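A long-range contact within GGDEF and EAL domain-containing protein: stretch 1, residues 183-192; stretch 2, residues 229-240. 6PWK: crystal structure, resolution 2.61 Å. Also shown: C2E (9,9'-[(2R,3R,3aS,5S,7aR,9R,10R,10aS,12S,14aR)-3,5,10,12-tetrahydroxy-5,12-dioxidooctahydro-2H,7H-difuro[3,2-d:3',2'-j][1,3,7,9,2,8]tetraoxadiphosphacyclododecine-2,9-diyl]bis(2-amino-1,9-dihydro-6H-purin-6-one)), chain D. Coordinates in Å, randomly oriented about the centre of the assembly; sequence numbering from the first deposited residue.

Stretch 1 183-192: GKQQWKTLVE
Stretch 2 (229-240) RYTANQFLFALE

This is an apolar helix-to-helix contact, centred on Trp187 and free of hydrogen bonds between the two stretches. Helix 184-192 follows Gly183, its N-cap (phi/psi -73/174), and keeps regular values near -63/-41. Stretch 2 enters as a strand at Arg229 and Tyr230 (-121/130) and then turns into a helix that continues beyond Glu240. That helix is kinked: the N atoms of Phe237 and Ala238 lack the bond to the turn before, and Phe235 lies at -126/-9. The axes approach to 8.3 Å and cross at -111°. The register pairs Lys184 with Ala238 (CA to CA 4.6 Å), Trp187 with Phe235 (CA to CA 5.8 Å) and Lys188 with Leu239 (CA to CA 6.0 Å).

Ala238 sits at the closest CA pairing; its CB lies 3.5 Å from Lys184 O and 3.6 Å from Trp187 CB. Trp187 (m, chi2 118°) is a knob among Gln234, Phe235, Phe237 and Ala238. Gln234 O and Phe235 CA lie over one face of its ring, with Trp187 CE2 3.4 Å from Gln234 O. Tyr230 (m, chi2 88°) meets the ring edge, Trp187 CZ3 to Tyr230 CD2 3.6 Å. Phe237 (p, chi2 -74°) approaches obliquely, Trp187 CD1 to Phe237 CZ 3.8 Å. Trp187 NE1 is hydrogen-bonded elsewhere in the structure.

Two CH-pi contacts extend the packing. Leu190 (t, p) sets CD2 4.0 Å from the centroid of the Tyr230 ring. Val191 (t) sets CG2 3.9 Å from the centroid of the Phe235 ring (chi1 p, chi2 84°). Leu239 (m, t) reaches Lys188 CA with CD2 at 3.7 Å and Val191 CG1 with CD1 at 4.0 Å.

The helix start also binds C2E: Lys184 N donates to O3A at 3.0 Å, and Gln185 N to O1P at 2.7 Å.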

# COMPACT_ATOMS: atom_id res chain seq x y z
N GLY A 183 -22.33 -5.41 -5.80
CA GLY A 183 -21.21 -5.17 -4.91
C GLY A 183 -19.90 -5.10 -5.68
O GLY A 183 -19.84 -5.35 -6.88
N LYS A 184 -18.84 -4.75 -4.95
CA LYS A 184 -17.54 -4.56 -5.59
C LYS A 184 -17.06 -5.84 -6.27
O LYS A 184 -16.62 -5.82 -7.42
CB LYS A 184 -16.51 -4.08 -4.57
CG LYS A 184 -16.75 -2.68 -4.04
CD LYS A 184 -15.54 -2.18 -3.27
CE LYS A 184 -15.81 -0.82 -2.62
NZ LYS A 184 -16.80 -0.91 -1.52
N GLN A 185 -17.14 -6.97 -5.56
CA GLN A 185 -16.68 -8.23 -6.14
C GLN A 185 -17.59 -8.70 -7.26
O GLN A 185 -17.14 -9.38 -8.19
CB GLN A 185 -16.55 -9.29 -5.05
CG GLN A 185 -15.39 -9.03 -4.10
CD GLN A 185 -15.51 -9.80 -2.80
OE1 GLN A 185 -15.99 -10.93 -2.77
NE2 GLN A 185 -15.07 -9.19 -1.71
N GLN A 186 -18.88 -8.36 -7.20
CA GLN A 186 -19.78 -8.72 -8.29
C GLN A 186 -19.44 -7.96 -9.56
O GLN A 186 -19.45 -8.53 -10.66
CB GLN A 186 -21.23 -8.47 -7.88
CG GLN A 186 -21.77 -9.46 -6.86
CD GLN A 186 -23.15 -9.08 -6.35
OE1 GLN A 186 -23.48 -7.91 -6.24
NE2 GLN A 186 -23.95 -10.09 -6.03
N TRP A 187 -19.14 -6.66 -9.44
CA TRP A 187 -18.73 -5.88 -10.61
C TRP A 187 -17.47 -6.46 -11.24
O TRP A 187 -17.39 -6.61 -12.46
CB TRP A 187 -18.50 -4.42 -10.22
CG TRP A 187 -19.74 -3.58 -10.17
CD1 TRP A 187 -20.25 -2.94 -9.08
CD2 TRP A 187 -20.63 -3.28 -11.26
NE1 TRP A 187 -21.40 -2.26 -9.42
CE2 TRP A 187 -21.65 -2.45 -10.75
CE3 TRP A 187 -20.65 -3.63 -12.62
CZ2 TRP A 187 -22.69 -1.97 -11.55
CZ3 TRP A 187 -21.68 -3.15 -13.40
CH2 TRP A 187 -22.69 -2.33 -12.87
N LYS A 188 -16.47 -6.79 -10.41
CA LYS A 188 -15.23 -7.33 -10.93
C LYS A 188 -15.46 -8.64 -11.67
O LYS A 188 -14.88 -8.87 -12.74
CB LYS A 188 -14.22 -7.53 -9.79
CG LYS A 188 -12.88 -8.08 -10.24
CD LYS A 188 -12.05 -8.54 -9.06
CE LYS A 188 -10.79 -9.25 -9.52
NZ LYS A 188 -10.21 -10.10 -8.44
N THR A 189 -16.31 -9.51 -11.12
CA THR A 189 -16.62 -10.77 -11.80
C THR A 189 -17.28 -10.52 -13.15
O THR A 189 -16.96 -11.19 -14.14
CB THR A 189 -17.51 -11.64 -10.92
OG1 THR A 189 -16.87 -11.86 -9.65
CG2 THR A 189 -17.78 -12.98 -11.58
N LEU A 190 -18.21 -9.56 -13.21
CA LEU A 190 -18.89 -9.26 -14.46
C LEU A 190 -17.92 -8.72 -15.50
O LEU A 190 -17.99 -9.10 -16.68
CB LEU A 190 -20.03 -8.27 -14.22
CG LEU A 190 -20.83 -7.85 -15.46
CD1 LEU A 190 -21.45 -9.07 -16.12
CD2 LEU A 190 -21.89 -6.83 -15.10
N VAL A 191 -17.00 -7.84 -15.09
CA VAL A 191 -16.01 -7.31 -16.02
C VAL A 191 -15.10 -8.43 -16.53
O VAL A 191 -14.80 -8.50 -17.73
CB VAL A 191 -15.19 -6.19 -15.36
CG1 VAL A 191 -14.12 -5.67 -16.31
CG2 VAL A 191 -16.11 -5.06 -14.93
N GLU A 192 -14.65 -9.31 -15.64
CA GLU A 192 -13.88 -10.47 -16.06
C GLU A 192 -14.68 -11.33 -17.04
O GLU A 192 -14.13 -11.85 -18.02
CB GLU A 192 -13.46 -11.31 -14.85
CG GLU A 192 -12.50 -10.62 -13.91
CD GLU A 192 -12.24 -11.43 -12.65
OE1 GLU A 192 -11.18 -11.24 -12.02
OE2 GLU A 192 -13.10 -12.27 -12.31
N ARG A 229 -26.53 -2.61 -21.34
CA ARG A 229 -25.26 -1.95 -21.62
C ARG A 229 -24.67 -1.37 -20.34
O ARG A 229 -25.39 -0.75 -19.54
CB ARG A 229 -25.45 -0.84 -22.66
CG ARG A 229 -24.16 -0.25 -23.20
CD ARG A 229 -24.45 0.58 -24.44
NE ARG A 229 -23.26 1.28 -24.93
CZ ARG A 229 -22.91 2.50 -24.52
NH1 ARG A 229 -23.64 3.14 -23.63
NH2 ARG A 229 -21.82 3.07 -25.02
N TYR A 230 -23.37 -1.56 -20.15
CA TYR A 230 -22.65 -1.07 -18.98
C TYR A 230 -21.53 -0.15 -19.43
O TYR A 230 -20.74 -0.51 -20.31
CB TYR A 230 -22.07 -2.23 -18.15
CG TYR A 230 -23.10 -3.23 -17.66
CD1 TYR A 230 -23.47 -4.31 -18.44
CD2 TYR A 230 -23.69 -3.09 -16.41
CE1 TYR A 230 -24.40 -5.23 -18.00
CE2 TYR A 230 -24.63 -4.00 -15.96
CZ TYR A 230 -24.98 -5.07 -16.76
OH TYR A 230 -25.91 -5.98 -16.31
N THR A 231 -21.45 1.03 -18.82
CA THR A 231 -20.38 1.98 -19.10
C THR A 231 -19.36 1.97 -17.97
O THR A 231 -19.57 1.39 -16.90
CB THR A 231 -20.94 3.39 -19.31
OG1 THR A 231 -21.51 3.88 -18.09
CG2 THR A 231 -22.01 3.37 -20.40
N ALA A 232 -18.23 2.65 -18.21
CA ALA A 232 -17.06 2.50 -17.35
C ALA A 232 -17.30 3.07 -15.95
O ALA A 232 -16.83 2.50 -14.96
CB ALA A 232 -15.85 3.16 -18.00
N ASN A 233 -18.02 4.19 -15.85
CA ASN A 233 -18.27 4.78 -14.54
C ASN A 233 -19.17 3.94 -13.66
O ASN A 233 -19.35 4.27 -12.48
CB ASN A 233 -18.86 6.18 -14.69
CG ASN A 233 -17.81 7.24 -14.94
OD1 ASN A 233 -16.62 7.03 -14.68
ND2 ASN A 233 -18.23 8.40 -15.44
N GLN A 234 -19.75 2.85 -14.18
CA GLN A 234 -20.58 1.99 -13.36
C GLN A 234 -19.74 0.99 -12.56
O GLN A 234 -20.16 0.57 -11.48
CB GLN A 234 -21.60 1.25 -14.22
CG GLN A 234 -22.62 2.15 -14.90
CD GLN A 234 -23.59 1.39 -15.79
OE1 GLN A 234 -23.44 1.36 -17.01
NE2 GLN A 234 -24.59 0.76 -15.18
N PHE A 235 -18.57 0.59 -13.08
CA PHE A 235 -17.78 -0.45 -12.45
C PHE A 235 -16.34 -0.07 -12.14
O PHE A 235 -15.66 -0.85 -11.46
CB PHE A 235 -17.76 -1.72 -13.33
CG PHE A 235 -17.17 -1.50 -14.70
CD1 PHE A 235 -15.80 -1.55 -14.90
CD2 PHE A 235 -18.00 -1.25 -15.79
CE1 PHE A 235 -15.26 -1.35 -16.16
CE2 PHE A 235 -17.46 -1.06 -17.05
CZ PHE A 235 -16.09 -1.11 -17.23
N LEU A 236 -15.85 1.08 -12.60
CA LEU A 236 -14.44 1.41 -12.40
C LEU A 236 -14.09 1.59 -10.93
O LEU A 236 -12.95 1.34 -10.53
CB LEU A 236 -14.07 2.66 -13.19
CG LEU A 236 -13.53 2.42 -14.60
CD1 LEU A 236 -13.24 3.73 -15.30
CD2 LEU A 236 -12.27 1.55 -14.54
N PHE A 237 -15.05 2.02 -10.11
CA PHE A 237 -14.79 2.16 -8.68
C PHE A 237 -14.50 0.81 -8.04
O PHE A 237 -13.65 0.71 -7.15
CB PHE A 237 -15.98 2.84 -8.00
CG PHE A 237 -17.11 1.90 -7.71
CD1 PHE A 237 -17.94 1.46 -8.73
CD2 PHE A 237 -17.35 1.45 -6.42
CE1 PHE A 237 -18.99 0.59 -8.46
CE2 PHE A 237 -18.39 0.59 -6.15
CZ PHE A 237 -19.22 0.16 -7.17
N ALA A 238 -15.19 -0.24 -8.49
CA ALA A 238 -14.98 -1.56 -7.92
C ALA A 238 -13.62 -2.12 -8.31
O ALA A 238 -12.95 -2.77 -7.49
CB ALA A 238 -16.09 -2.51 -8.36
N LEU A 239 -13.18 -1.88 -9.55
CA LEU A 239 -11.91 -2.42 -10.00
C LEU A 239 -10.74 -1.73 -9.30
O LEU A 239 -9.75 -2.39 -8.94
CB LEU A 239 -11.78 -2.28 -11.52
CG LEU A 239 -12.88 -2.94 -12.35
CD1 LEU A 239 -12.53 -2.92 -13.82
CD2 LEU A 239 -13.13 -4.37 -11.87
N GLU A 240 -10.83 -0.42 -9.10
CA GLU A 240 -9.75 0.29 -8.43
C GLU A 240 -9.70 -0.05 -6.94
O GLU A 240 -8.62 -0.17 -6.36
CB GLU A 240 -9.89 1.80 -8.63
CG GLU A 240 -9.63 2.26 -10.05
CD GLU A 240 -9.53 3.77 -10.16
OE1 GLU A 240 -10.58 4.45 -10.08
OE2 GLU A 240 -8.40 4.28 -10.32
P1 C2E D . -18.14 -6.39 -1.73
O2P C2E D . -16.82 -5.70 -1.50
O1P C2E D . -17.91 -7.22 -2.95
O5' C2E D . -18.50 -7.52 -0.60
C5' C2E D . -19.37 -8.56 -0.93
C4' C2E D . -19.44 -9.36 0.39
O4' C2E D . -18.24 -9.78 0.70
C3' C2E D . -19.68 -8.31 1.49
O3' C2E D . -20.99 -8.08 1.70
C2' C2E D . -19.01 -8.91 2.74
O2' C2E D . -20.01 -9.64 3.57
C1' C2E D . -18.17 -9.82 2.31
N9 C2E D . -16.84 -9.64 2.81
C8 C2E D . -16.54 -8.62 1.97
N7 C2E D . -15.27 -8.24 2.26
C5 C2E D . -14.80 -9.02 3.25
C6 C2E D . -13.46 -9.09 4.01
O6 C2E D . -12.56 -8.36 3.77
N1 C2E D . -13.25 -10.07 5.05
C2 C2E D . -14.31 -10.99 5.40
N2 C2E D . -14.21 -12.02 6.43
N3 C2E D . -15.56 -10.90 4.66
C4 C2E D . -15.78 -9.89 3.58
P11 C2E D . -21.25 -6.75 2.67
O21 C2E D . -20.39 -6.56 3.90
O11 C2E D . -22.64 -6.92 3.23
O5A C2E D . -21.38 -5.49 1.59
C5A C2E D . -21.70 -5.83 0.27
C4A C2E D . -21.42 -4.67 -0.59
O4A C2E D . -21.73 -3.55 0.03
C3A C2E D . -19.77 -4.61 -0.88
O3A C2E D . -19.41 -5.39 -2.11
C2A C2E D . -19.50 -3.44 -1.06
O2A C2E D . -19.71 -3.11 -2.51
C1A C2E D . -20.53 -2.63 -0.11
N91 C2E D . -20.01 -2.34 1.07
C81 C2E D . -20.02 -3.07 2.20
N71 C2E D . -19.38 -2.34 3.13
C51 C2E D . -18.99 -1.20 2.57
C61 C2E D . -18.22 0.00 3.12
O61 C2E D . -17.89 -0.02 4.25
N11 C2E D . -17.92 1.14 2.30
C21 C2E D . -18.33 1.16 0.93
N21 C2E D . -18.03 2.30 0.08
N31 C2E D . -19.07 -0.00 0.41
C41 C2E D . -19.38 -1.19 1.27